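Local coordinates for protein ftsY (Mycoplasma mycoides, PDB 1ZU4) that is the NG-domain part of a signal recognition particle receptor, pairing a helical bundle with a P-loop-type alpha/beta domain, at residues 27-32 / 72-77; 62-67 / 78-83; 123-128 / 194-199; 178-183 / 214-219; 236-241 / 265-270. All coordinates share one frame; numbering follows the deposited sequence.

Interaction 1 of 5, residues 27-32 / 72-77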
# COMPACT_ATOMS: atom_id res chain seq x y z
N LYS A 27 13.28 7.58 30.52
CA LYS A 27 13.26 7.81 31.98
C LYS A 27 14.45 7.19 32.69
O LYS A 27 15.00 7.79 33.62
CB LYS A 27 11.92 7.36 32.61
CG LYS A 27 10.71 8.20 32.14
CD LYS A 27 9.42 7.80 32.90
CE LYS A 27 8.27 8.74 32.51
NZ LYS A 27 7.28 8.93 33.66
N LYS A 28 14.87 6.01 32.24
CA LYS A 28 16.11 5.42 32.73
C LYS A 28 17.31 5.69 31.79
O LYS A 28 18.36 5.02 31.89
CB LYS A 28 15.91 3.92 33.03
CG LYS A 28 15.17 3.64 34.37
CD LYS A 28 14.18 2.45 34.27
CE LYS A 28 14.85 1.06 34.39
NZ LYS A 28 15.39 0.75 35.76
N TYR A 29 17.18 6.68 30.91
CA TYR A 29 18.27 7.00 29.98
C TYR A 29 19.37 7.82 30.65
O TYR A 29 19.13 8.90 31.21
CB TYR A 29 17.80 7.71 28.71
CG TYR A 29 18.93 8.07 27.73
CD1 TYR A 29 19.47 7.12 26.86
CD2 TYR A 29 19.46 9.37 27.70
CE1 TYR A 29 20.51 7.46 25.98
CE2 TYR A 29 20.49 9.72 26.82
CZ TYR A 29 21.00 8.76 25.96
OH TYR A 29 22.01 9.12 25.09
N LYS A 30 20.58 7.28 30.55
CA LYS A 30 21.79 7.87 31.10
C LYS A 30 22.74 8.14 29.94
O LYS A 30 22.87 9.29 29.54
CB LYS A 30 22.40 6.92 32.13
CG LYS A 30 21.53 6.80 33.38
CD LYS A 30 21.96 5.67 34.27
CE LYS A 30 20.86 5.35 35.26
NZ LYS A 30 19.91 4.33 34.69
N GLN A 31 23.33 7.08 29.37
CA GLN A 31 24.25 7.20 28.19
C GLN A 31 23.85 6.27 27.04
O GLN A 31 23.23 5.26 27.29
CB GLN A 31 25.70 6.89 28.63
CG GLN A 31 26.34 8.07 29.31
CD GLN A 31 27.84 7.97 29.49
OE1 GLN A 31 28.41 6.88 29.56
NE2 GLN A 31 28.49 9.14 29.59
N ALA A 32 24.19 6.63 25.79
CA ALA A 32 23.96 5.81 24.60
C ALA A 32 25.01 4.71 24.50
O ALA A 32 25.84 4.69 23.61
CB ALA A 32 24.00 6.69 23.32
N GLU A 72 17.42 13.83 23.30
CA GLU A 72 16.77 14.53 22.19
C GLU A 72 17.46 14.24 20.85
O GLU A 72 16.82 14.09 19.80
CB GLU A 72 16.78 16.05 22.44
CG GLU A 72 15.68 16.56 23.36
CD GLU A 72 14.30 16.45 22.72
OE1 GLU A 72 14.00 17.28 21.80
OE2 GLU A 72 13.53 15.55 23.14
N ASN A 73 18.78 14.19 20.89
CA ASN A 73 19.54 13.90 19.69
C ASN A 73 19.47 12.42 19.31
O ASN A 73 19.64 12.10 18.13
CB ASN A 73 20.97 14.43 19.81
CG ASN A 73 21.06 15.96 19.52
OD1 ASN A 73 20.27 16.51 18.73
ND2 ASN A 73 22.02 16.62 20.15
N ILE A 74 19.19 11.53 20.27
CA ILE A 74 19.01 10.10 19.93
C ILE A 74 17.72 9.93 19.11
O ILE A 74 17.68 9.20 18.10
CB ILE A 74 18.95 9.20 21.15
CG1 ILE A 74 20.36 8.84 21.63
CG2 ILE A 74 18.27 7.85 20.82
CD1 ILE A 74 20.76 9.56 22.78
N LYS A 75 16.68 10.64 19.56
CA LYS A 75 15.38 10.67 18.89
C LYS A 75 15.52 11.17 17.46
O LYS A 75 14.91 10.62 16.56
CB LYS A 75 14.42 11.60 19.64
CG LYS A 75 13.89 11.13 20.94
CD LYS A 75 13.38 12.38 21.71
CE LYS A 75 12.46 11.97 22.84
NZ LYS A 75 11.74 13.15 23.38
N ASP A 76 16.34 12.20 17.24
CA ASP A 76 16.50 12.75 15.89
C ASP A 76 17.16 11.70 15.00
O ASP A 76 16.83 11.51 13.82
CB ASP A 76 17.35 14.03 15.91
CG ASP A 76 16.61 15.24 16.53
OD1 ASP A 76 17.29 16.19 16.98
OD2 ASP A 76 15.36 15.25 16.57
N ALA A 77 18.13 11.02 15.63
CA ALA A 77 18.90 9.92 15.07
C ALA A 77 18.00 8.77 14.64
O ALA A 77 18.12 8.25 13.52
CB ALA A 77 19.97 9.44 16.10
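Ile74 and Tyr29 approach from opposite directions, the isoleucine reaching out of helix 71-87 and the tyrosine out of the loop that follows helix 12-27. From CB, which points toward the loop, the longer branch of Ile74 begins at CG1, placed anti to the carbonyl carbon (chi1 -84°). CG1 itself only nears the phenol, 3.8 Å from Tyr29 OH. The chain then ends at CD1, whose exact setting is doubtful: the model brings it implausibly near the phenolic oxygen, and chi2, at 104°, is far from a staggered value. As modelled, CD1 comes obliquely on the hydroxyl end of the ring, 3.8 Å from Tyr29 CE1 and 4.1 Å from Tyr29 CE2. Beyond the ring, the modelled Ile74 CD1 also reaches Ala32 CB, at 4.4 Å.

Tyr29 OH finds its polar partner outside the two segments, in a hydrogen bond to Thr69 O, just before helix 71-87. The ring is further boxed in by Phe71, at about 50° between planes, and by Phe36, edge-to-face. Within the helical bundle the loop is therefore fastened to helix 71-87 and the residues just before it in two ways: the phenol is anchored by its hydroxyl, while toward Ile74 and Ala32 the contact is apolar and buried.

Interaction 2 of 5, residues 62-67 / 78-83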
# COMPACT_ATOMS: atom_id res chain seq x y z
N ARG A 62 23.26 3.82 16.15
CA ARG A 62 24.56 3.66 16.79
C ARG A 62 25.65 4.40 16.02
O ARG A 62 26.54 5.00 16.59
CB ARG A 62 24.85 2.16 17.01
CG ARG A 62 26.30 1.93 17.33
CD ARG A 62 26.58 0.80 18.27
NE ARG A 62 25.62 -0.30 18.47
CZ ARG A 62 25.61 -0.97 19.63
NH1 ARG A 62 26.43 -0.57 20.58
NH2 ARG A 62 24.79 -2.00 19.85
N LYS A 63 25.54 4.42 14.69
CA LYS A 63 26.51 5.11 13.86
C LYS A 63 26.45 6.64 13.98
O LYS A 63 27.48 7.31 13.96
CB LYS A 63 26.31 4.72 12.41
CG LYS A 63 27.51 5.10 11.56
CD LYS A 63 27.82 3.98 10.58
CE LYS A 63 26.99 4.18 9.33
NZ LYS A 63 27.43 5.45 8.67
N LYS A 64 25.23 7.16 14.10
CA LYS A 64 24.94 8.60 14.16
C LYS A 64 25.22 9.22 15.53
O LYS A 64 25.20 10.45 15.71
CB LYS A 64 23.46 8.81 13.81
CG LYS A 64 23.17 8.58 12.34
CD LYS A 64 21.71 8.34 12.02
CE LYS A 64 21.60 7.62 10.67
NZ LYS A 64 21.89 8.55 9.51
N THR A 65 25.46 8.40 16.54
CA THR A 65 25.38 8.98 17.88
C THR A 65 26.62 8.66 18.72
O THR A 65 27.37 7.80 18.36
CB THR A 65 24.15 8.44 18.65
OG1 THR A 65 24.18 7.03 18.66
CG2 THR A 65 22.81 8.87 18.01
N LYS A 66 26.77 9.33 19.86
CA LYS A 66 27.83 9.04 20.79
C LYS A 66 27.20 8.69 22.14
O LYS A 66 26.02 8.95 22.36
CB LYS A 66 28.79 10.23 20.93
CG LYS A 66 29.48 10.63 19.67
CD LYS A 66 30.24 9.46 19.05
CE LYS A 66 31.15 9.97 17.94
NZ LYS A 66 32.10 8.94 17.51
N ARG A 67 27.98 8.10 23.04
CA ARG A 67 27.48 7.76 24.39
C ARG A 67 26.93 8.99 25.14
O ARG A 67 26.02 8.85 25.95
CB ARG A 67 28.59 7.12 25.23
CG ARG A 67 29.70 8.12 25.52
CD ARG A 67 30.86 7.59 26.36
NE ARG A 67 32.03 8.46 26.17
CZ ARG A 67 32.11 9.74 26.57
NH1 ARG A 67 31.10 10.33 27.22
NH2 ARG A 67 33.22 10.42 26.32
N LEU A 78 17.07 8.41 15.53
CA LEU A 78 16.15 7.33 15.30
C LEU A 78 15.21 7.66 14.13
O LEU A 78 15.00 6.81 13.26
CB LEU A 78 15.36 7.05 16.57
CG LEU A 78 14.27 6.00 16.50
CD1 LEU A 78 14.83 4.67 15.94
CD2 LEU A 78 13.62 5.86 17.88
N VAL A 79 14.68 8.89 14.09
CA VAL A 79 13.78 9.33 13.01
C VAL A 79 14.49 9.18 11.65
O VAL A 79 13.94 8.61 10.74
CB VAL A 79 13.24 10.78 13.24
CG1 VAL A 79 12.45 11.26 12.03
CG2 VAL A 79 12.33 10.85 14.48
N GLU A 80 15.72 9.66 11.57
CA GLU A 80 16.54 9.58 10.39
C GLU A 80 16.89 8.16 10.01
O GLU A 80 16.86 7.82 8.84
CB GLU A 80 17.82 10.43 10.59
CG GLU A 80 18.80 10.38 9.43
CD GLU A 80 19.93 11.40 9.63
OE1 GLU A 80 19.64 12.60 9.76
OE2 GLU A 80 21.11 10.98 9.67
N SER A 81 17.17 7.32 11.00
CA SER A 81 17.53 5.90 10.76
C SER A 81 16.36 5.07 10.28
O SER A 81 16.56 4.08 9.56
CB SER A 81 18.16 5.25 12.00
OG SER A 81 19.32 5.99 12.47
N LEU A 82 15.14 5.44 10.68
CA LEU A 82 13.92 4.73 10.25
C LEU A 82 13.70 5.00 8.77
O LEU A 82 13.51 4.07 7.98
CB LEU A 82 12.71 5.19 11.06
CG LEU A 82 12.64 4.69 12.52
CD1 LEU A 82 11.65 5.53 13.30
CD2 LEU A 82 12.33 3.16 12.69
N TYR A 83 13.74 6.28 8.40
CA TYR A 83 13.65 6.70 7.02
C TYR A 83 14.74 6.05 6.17
O TYR A 83 14.46 5.55 5.05
CB TYR A 83 13.74 8.23 6.97
CG TYR A 83 13.94 8.77 5.61
CD1 TYR A 83 12.84 9.07 4.78
CD2 TYR A 83 15.23 8.96 5.11
CE1 TYR A 83 13.02 9.56 3.55
CE2 TYR A 83 15.42 9.41 3.84
CZ TYR A 83 14.31 9.74 3.08
OH TYR A 83 14.48 10.19 1.83
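Lys64 NZ is gripped by two groups of helix 71-87. Across the contact it donates to Glu80 OE2 at 2.6 Å, a hydrogen bond that is also a salt bridge, and the same nitrogen is bonded to Gln84 OE1, one helical turn further on. The carboxylate receives the ammonium on its anti lone pair, the one turned away from OE1. Glu80 reaches out with CG anti to the backbone N (chi1 177°) and continues extended, whereas the lysine chain runs straight as far as CE and then bends at chi4 (-74°), a turn that sets NZ beside OE2.

The aliphatic part of the lysine is used as well. It passes by Ser81, whose OG lies 3.3 Å from Lys64 CE and 3.4 Å from Lys64 CD. That hydroxyl is hydrogen-bonded to Ala77 O of its own helix, so toward the lysine it offers a contact with methylenes.

Both helices belong to the helical bundle, or N domain, of SRP-type proteins. Helix 51-64 and helix 71-87 follow each other in the chain, and a short loop carries one into the other; Lys64 bridges them close to this connection. Deeper between the helices the packing becomes apolar, with Leu78 against Val57 and Val61. Ser81, for its part, rests on Leu60 and Val61. Glu80 is exposed and Lys64 only partly buried, which puts the ion pair at the outer margin of the interface, where solvent would probably weaken the attraction between the charges.

Interaction 3 of 5, residues 123-128 / 194-199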
# COMPACT_ATOMS: atom_id res chain seq x y z
N ALA A 123 -12.04 1.74 -5.74
CA ALA A 123 -12.98 2.87 -5.69
C ALA A 123 -12.32 4.18 -5.24
O ALA A 123 -12.57 5.23 -5.82
CB ALA A 123 -14.16 2.53 -4.78
N LYS A 124 -11.46 4.10 -4.22
CA LYS A 124 -10.75 5.24 -3.68
C LYS A 124 -9.74 5.75 -4.69
O LYS A 124 -9.58 6.94 -4.83
CB LYS A 124 -10.08 4.92 -2.35
CG LYS A 124 -11.13 4.75 -1.24
CD LYS A 124 -10.53 4.50 0.09
CE LYS A 124 -11.66 4.23 1.11
NZ LYS A 124 -11.19 4.47 2.50
N MET A 125 -9.09 4.83 -5.41
CA MET A 125 -8.19 5.21 -6.46
C MET A 125 -8.88 5.89 -7.63
O MET A 125 -8.32 6.84 -8.18
CB MET A 125 -7.38 4.03 -6.93
CG MET A 125 -6.10 3.85 -6.11
SD MET A 125 -5.14 2.74 -7.08
CE MET A 125 -4.07 3.81 -8.02
N ALA A 126 -10.04 5.39 -8.05
CA ALA A 126 -10.80 6.06 -9.11
C ALA A 126 -11.14 7.52 -8.72
O ALA A 126 -10.93 8.45 -9.51
CB ALA A 126 -12.11 5.26 -9.44
N ASN A 127 -11.68 7.68 -7.51
CA ASN A 127 -11.98 9.00 -6.93
C ASN A 127 -10.76 9.94 -6.85
O ASN A 127 -10.89 11.13 -7.09
CB ASN A 127 -12.59 8.88 -5.51
CG ASN A 127 -13.20 10.21 -5.03
OD1 ASN A 127 -12.73 10.83 -4.05
ND2 ASN A 127 -14.21 10.67 -5.74
N TYR A 128 -9.59 9.38 -6.50
CA TYR A 128 -8.34 10.12 -6.38
C TYR A 128 -7.97 10.75 -7.72
O TYR A 128 -7.56 11.95 -7.77
CB TYR A 128 -7.22 9.19 -5.89
CG TYR A 128 -5.84 9.81 -5.76
CD1 TYR A 128 -5.38 10.34 -4.55
CD2 TYR A 128 -4.96 9.81 -6.85
CE1 TYR A 128 -4.06 10.90 -4.47
CE2 TYR A 128 -3.70 10.35 -6.77
CZ TYR A 128 -3.25 10.90 -5.61
OH TYR A 128 -1.94 11.40 -5.62
N LEU A 194 -7.72 6.77 -17.45
CA LEU A 194 -7.31 5.67 -16.58
C LEU A 194 -8.34 4.57 -16.60
O LEU A 194 -9.54 4.82 -16.57
CB LEU A 194 -7.10 6.18 -15.15
CG LEU A 194 -6.98 5.20 -13.97
CD1 LEU A 194 -5.64 4.52 -14.06
CD2 LEU A 194 -7.14 5.95 -12.62
N LEU A 195 -7.82 3.35 -16.69
CA LEU A 195 -8.63 2.15 -16.57
C LEU A 195 -8.14 1.43 -15.33
O LEU A 195 -6.99 1.06 -15.27
CB LEU A 195 -8.45 1.22 -17.79
CG LEU A 195 -9.19 -0.15 -17.74
CD1 LEU A 195 -10.66 0.03 -17.41
CD2 LEU A 195 -9.00 -0.85 -19.07
N LEU A 196 -9.02 1.20 -14.37
CA LEU A 196 -8.69 0.41 -13.19
C LEU A 196 -9.35 -0.93 -13.31
O LEU A 196 -10.55 -0.99 -13.58
CB LEU A 196 -9.17 1.13 -11.91
CG LEU A 196 -8.39 2.41 -11.57
CD1 LEU A 196 -9.15 3.28 -10.58
CD2 LEU A 196 -7.10 2.04 -10.94
N ILE A 197 -8.57 -2.00 -13.12
CA ILE A 197 -9.08 -3.36 -13.25
C ILE A 197 -9.07 -4.13 -11.93
O ILE A 197 -8.02 -4.40 -11.34
CB ILE A 197 -8.27 -4.17 -14.27
CG1 ILE A 197 -8.24 -3.40 -15.58
CG2 ILE A 197 -8.82 -5.64 -14.37
CD1 ILE A 197 -7.32 -3.91 -16.57
N ASP A 198 -10.26 -4.52 -11.52
CA ASP A 198 -10.44 -5.34 -10.37
C ASP A 198 -10.21 -6.78 -10.78
O ASP A 198 -10.62 -7.20 -11.85
CB ASP A 198 -11.86 -5.17 -9.85
CG ASP A 198 -12.05 -5.73 -8.46
OD1 ASP A 198 -13.23 -5.70 -8.01
OD2 ASP A 198 -11.04 -6.16 -7.81
N THR A 199 -9.58 -7.54 -9.90
CA THR A 199 -9.33 -8.97 -10.15
C THR A 199 -9.70 -9.80 -8.94
O THR A 199 -9.70 -9.31 -7.78
CB THR A 199 -7.80 -9.22 -10.52
OG1 THR A 199 -6.95 -8.87 -9.41
CG2 THR A 199 -7.39 -8.38 -11.69
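Two torsions of Leu196 aim its methyl at the helix: CG stands anti to the carbonyl carbon (chi1 -70°), and chi2 of 163° then carries CD1 against Ala126. This one methyl makes the whole contact. It sits over the backbone as much as over side chains, 3.4 Å from Ala126 N and 3.6 Å from Ala126 CA, with Ala126 CB at 3.7 Å. On the preceding residue it meets Met125 CB at 4.1 Å.

The small alanine lets the helix come close, the CA atoms of Ala126 and Leu196 being 7.3 Å apart. The side chains that touch are all buried and apolar. Phe108 of strand 106-111 adjoins both Met125 and Leu196, and Ala126 rests on Val136 and Ile138 of strand 136-140, so that the helix sits over three strands at once.

Strand 194-198 lies between those other two in the sheet, and helix 118-131 links them, so it passes over the intervening strand that Leu196 belongs to. The link is a beta-alpha-beta crossover, and with the probable Walker A residues Lys118 and Thr119 at the start of the helix, it is that of a P-loop fold.

Interaction 4 of 5, residues 178-183 / 214-219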
# COMPACT_ATOMS: atom_id res chain seq x y z
N SER A 178 -13.44 -11.17 -20.41
CA SER A 178 -14.44 -10.57 -21.31
C SER A 178 -14.84 -9.18 -20.81
O SER A 178 -15.08 -8.29 -21.61
CB SER A 178 -15.65 -11.48 -21.50
OG SER A 178 -16.37 -11.61 -20.29
N VAL A 179 -14.86 -8.98 -19.50
CA VAL A 179 -15.11 -7.63 -18.95
C VAL A 179 -13.96 -6.68 -19.36
O VAL A 179 -14.18 -5.55 -19.77
CB VAL A 179 -15.22 -7.70 -17.43
CG1 VAL A 179 -15.47 -6.31 -16.83
CG2 VAL A 179 -16.31 -8.76 -16.99
N VAL A 180 -12.73 -7.18 -19.27
CA VAL A 180 -11.55 -6.39 -19.70
C VAL A 180 -11.65 -6.09 -21.19
O VAL A 180 -11.46 -4.96 -21.59
CB VAL A 180 -10.27 -7.05 -19.25
CG1 VAL A 180 -9.03 -6.40 -19.90
CG2 VAL A 180 -10.21 -7.02 -17.72
N PHE A 181 -12.00 -7.09 -22.00
CA PHE A 181 -12.29 -6.81 -23.43
C PHE A 181 -13.29 -5.65 -23.63
O PHE A 181 -13.05 -4.70 -24.41
CB PHE A 181 -12.79 -8.09 -24.16
CG PHE A 181 -13.13 -7.88 -25.62
CD1 PHE A 181 -12.27 -8.34 -26.61
CD2 PHE A 181 -14.31 -7.25 -26.00
CE1 PHE A 181 -12.57 -8.17 -27.95
CE2 PHE A 181 -14.63 -7.06 -27.36
CZ PHE A 181 -13.75 -7.53 -28.33
N ASP A 182 -14.40 -5.70 -22.91
CA ASP A 182 -15.38 -4.61 -23.04
C ASP A 182 -14.87 -3.25 -22.56
O ASP A 182 -15.08 -2.22 -23.24
CB ASP A 182 -16.68 -4.97 -22.32
CG ASP A 182 -17.48 -6.02 -23.09
OD1 ASP A 182 -17.22 -6.20 -24.31
OD2 ASP A 182 -18.40 -6.61 -22.47
N ALA A 183 -14.18 -3.24 -21.44
CA ALA A 183 -13.61 -1.98 -20.89
C ALA A 183 -12.54 -1.32 -21.79
O ALA A 183 -12.53 -0.08 -22.00
CB ALA A 183 -13.06 -2.25 -19.48
N GLU A 214 -2.96 -13.30 -17.72
CA GLU A 214 -2.26 -13.26 -18.98
C GLU A 214 -3.26 -12.95 -20.13
O GLU A 214 -2.98 -12.12 -21.01
CB GLU A 214 -1.40 -14.53 -19.18
CG GLU A 214 -0.74 -14.63 -20.53
CD GLU A 214 0.39 -13.64 -20.76
OE1 GLU A 214 0.91 -13.09 -19.76
OE2 GLU A 214 0.76 -13.40 -21.94
N LYS A 215 -4.45 -13.55 -20.10
CA LYS A 215 -5.50 -13.12 -21.05
C LYS A 215 -5.71 -11.62 -21.01
O LYS A 215 -5.77 -10.95 -22.05
CB LYS A 215 -6.83 -13.81 -20.80
CG LYS A 215 -6.94 -15.15 -21.36
CD LYS A 215 -8.38 -15.62 -21.35
CE LYS A 215 -8.65 -16.58 -20.21
NZ LYS A 215 -9.75 -17.55 -20.57
N MET A 216 -5.80 -11.07 -19.80
CA MET A 216 -6.04 -9.61 -19.65
C MET A 216 -4.90 -8.80 -20.26
O MET A 216 -5.11 -7.84 -21.00
CB MET A 216 -6.23 -9.28 -18.17
CG MET A 216 -7.59 -9.69 -17.68
SD MET A 216 -7.71 -9.41 -15.92
CE MET A 216 -9.24 -10.16 -15.54
N ASN A 217 -3.68 -9.15 -19.87
CA ASN A 217 -2.47 -8.58 -20.40
C ASN A 217 -2.45 -8.56 -21.92
O ASN A 217 -2.13 -7.54 -22.55
CB ASN A 217 -1.32 -9.44 -19.91
CG ASN A 217 -0.92 -9.12 -18.49
OD1 ASN A 217 -1.32 -8.09 -17.91
ND2 ASN A 217 -0.09 -10.01 -17.90
N LYS A 218 -2.80 -9.70 -22.52
CA LYS A 218 -2.83 -9.82 -23.98
C LYS A 218 -3.86 -8.87 -24.59
O LYS A 218 -3.60 -8.22 -25.59
CB LYS A 218 -3.08 -11.29 -24.37
CG LYS A 218 -1.82 -12.24 -24.17
CD LYS A 218 -0.57 -11.55 -24.82
CE LYS A 218 0.38 -12.53 -25.52
NZ LYS A 218 1.27 -11.82 -26.51
N ILE A 219 -5.02 -8.74 -23.95
CA ILE A 219 -6.03 -7.81 -24.45
C ILE A 219 -5.53 -6.35 -24.40
O ILE A 219 -5.74 -5.56 -25.36
CB ILE A 219 -7.36 -7.93 -23.64
CG1 ILE A 219 -8.14 -9.14 -24.14
CG2 ILE A 219 -8.26 -6.70 -23.92
CD1 ILE A 219 -9.12 -9.69 -23.20
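Val180 and Ile219, with Met216 beside them, fill the seam between helices 176-189 and 206-221. The two segments run almost parallel, 17° apart in direction, with axes 9.4 Å from each other, a spacing at which side chains of both helices meet directly.

Val180 points toward the other helix and divides its two methyls between two partners. CG2 touches Met216 CG at 3.7 Å, and CG1 meets Ile219 CG2 at 4.1 Å. The methionine chain, extended beyond CG, runs across the valine at about a right angle, so that the sulfur and the terminal methyl also pass the same branch: Met216 SD and Met216 CE each lie 3.9 Å from Val180 CG2. One methyl thus rests along three atoms of the thioether chain.

Ile219 stands one turn further on and spreads in a similar way. Its CG1 is anti to the carbonyl carbon (chi1 -79°), which leaves CG2 for Val180 and sends CD1 to the base of Phe181, 4.1 Å from Phe181 CB. The phenylalanine ring contributes little and remains largely exposed.

Behind Met216 lies the sheet, where it touches Met109 of strand 106-111, and Ile219 leans on Ala177. Lys215 also forms a salt bridge to Asp175, just before helix 176-189. Between the segments themselves the joining groups are all hydrocarbon or thioether; the helices are held here by burial and fit, without directional bonds.

Interaction 5 of 5, residues 236-241 / 265-270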
# COMPACT_ATOMS: atom_id res chain seq x y z
N ASP A 236 -3.69 -5.15 3.96
CA ASP A 236 -4.31 -4.66 5.21
C ASP A 236 -3.35 -4.54 6.42
O ASP A 236 -2.98 -5.55 7.07
CB ASP A 236 -5.46 -5.63 5.58
CG ASP A 236 -6.34 -5.14 6.71
OD1 ASP A 236 -5.96 -4.27 7.54
OD2 ASP A 236 -7.47 -5.65 6.78
N ALA A 237 -3.00 -3.29 6.76
CA ALA A 237 -2.05 -3.06 7.87
C ALA A 237 -2.48 -3.67 9.23
O ALA A 237 -1.62 -4.04 10.07
CB ALA A 237 -1.73 -1.59 8.02
N THR A 238 -3.79 -3.77 9.46
CA THR A 238 -4.25 -4.35 10.73
C THR A 238 -3.86 -5.82 10.90
O THR A 238 -4.00 -6.36 11.99
CB THR A 238 -5.77 -4.17 10.99
OG1 THR A 238 -6.51 -5.03 10.12
CG2 THR A 238 -6.19 -2.72 10.73
N THR A 239 -3.36 -6.45 9.83
CA THR A 239 -2.96 -7.86 9.90
C THR A 239 -1.52 -8.01 10.28
O THR A 239 -1.10 -9.09 10.66
CB THR A 239 -3.25 -8.65 8.62
OG1 THR A 239 -2.64 -8.04 7.47
CG2 THR A 239 -4.76 -8.75 8.42
N GLY A 240 -0.76 -6.92 10.24
CA GLY A 240 0.61 -6.94 10.72
C GLY A 240 1.48 -7.85 9.90
O GLY A 240 1.29 -8.00 8.70
N GLN A 241 2.42 -8.50 10.57
CA GLN A 241 3.33 -9.41 9.91
C GLN A 241 2.63 -10.59 9.21
O GLN A 241 3.17 -11.12 8.25
CB GLN A 241 4.33 -9.97 10.93
CG GLN A 241 5.17 -8.92 11.65
CD GLN A 241 6.26 -9.57 12.46
OE1 GLN A 241 6.12 -10.73 12.89
NE2 GLN A 241 7.36 -8.83 12.70
N ASP A 265 -4.82 3.61 9.93
CA ASP A 265 -5.52 4.24 11.08
C ASP A 265 -5.92 3.29 12.21
O ASP A 265 -6.05 3.72 13.38
CB ASP A 265 -6.74 5.04 10.60
CG ASP A 265 -7.83 4.16 9.97
OD1 ASP A 265 -7.49 3.29 9.14
OD2 ASP A 265 -9.03 4.34 10.26
N SER A 266 -6.13 2.02 11.87
CA SER A 266 -6.65 1.00 12.78
C SER A 266 -5.51 0.15 13.35
O SER A 266 -5.72 -0.74 14.19
CB SER A 266 -7.64 0.08 12.04
OG SER A 266 -8.57 0.81 11.24
N THR A 267 -4.29 0.46 12.90
CA THR A 267 -3.08 -0.29 13.20
C THR A 267 -2.28 0.38 14.33
O THR A 267 -1.96 1.58 14.25
CB THR A 267 -2.21 -0.37 11.92
OG1 THR A 267 -2.98 -0.97 10.87
CG2 THR A 267 -0.95 -1.13 12.13
N SER A 268 -1.95 -0.40 15.35
CA SER A 268 -1.14 0.06 16.49
C SER A 268 0.36 -0.19 16.36
O SER A 268 1.12 0.35 17.11
CB SER A 268 -1.67 -0.53 17.81
OG SER A 268 -2.89 0.10 18.19
N LYS A 269 0.77 -1.00 15.38
CA LYS A 269 2.20 -1.31 15.23
C LYS A 269 2.81 -0.75 13.96
O LYS A 269 2.70 -1.37 12.88
CB LYS A 269 2.42 -2.83 15.28
CG LYS A 269 1.86 -3.49 16.56
CD LYS A 269 2.20 -2.68 17.83
CE LYS A 269 1.77 -3.44 19.09
NZ LYS A 269 2.25 -4.84 18.98
N GLY A 270 3.49 0.38 14.09
CA GLY A 270 3.98 1.11 12.92
C GLY A 270 5.22 0.61 12.22
O GLY A 270 5.73 1.25 11.31
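An Asx turn at the end of strand 230-236 shapes the loop that presses on residues 265-270, setting Thr238 and Ala237 against Ser266 and Thr267. Asp236 OD1 takes two bonds from Thr238, one from its backbone N at 2.9 Å and one from its OG1 at 2.7 Å. Both come from the same face of the carboxylate plane, the hydroxyl 43° out of it. The threonine is thereby held by main chain and side chain together; chi1 of 72° turns OG1 to the aspartate and leaves CG2 for the neighbouring loop.

There CG2 is pushed close to Ser266 CB, at 3.4 Å, tighter than usual for two carbons, and it also lies 3.7 Å from Thr267 OG1. Thr267 packs on the start of the turn, with CG2 3.6 Å from Ala237 O and OG1 3.2 Å from Ala237 CB. Its hydroxyl is hydrogen-bonded to Lys263 O, within its own loop. Thr238 N is near this hydroxyl too, but at an angle too poor for a bond. After the turn, Gly240 occupies the N-cap position of helix 241-250.

The two loops leave the C-terminal ends of neighbouring parallel strands, 230-236 and 258-262. Such strand-end loops form the working edge of P-loop folds, and the run Thr262, Lys263, Met264, Asp265 is consistent with the TKxD motif of SRP-type G domains.

In the fold
Interactions 1 and 2 share helix 71-87 in the helical bundle; their centres are 10 Å apart, and Ala32 N probably donates to Arg67 O (2.9 Å) between them. Interactions 3 and 4 belong to the sheet of the other domain and use its opposite faces: Leu196 looks to helix 118-131, while Ile197 CG2 meets Val180 CG2 at 3.9 Å. Interaction 5 is at the strand ends, its centre 23 Å from that of interaction 3, and its nearest atoms come about 7 Å from interaction 2, toward the helical bundle. Interaction 3 involves the helix that begins with the probable P-loop residues. Interaction 4 is the most remote from the helical bundle, about 40 Å by nearest atoms from interaction 1.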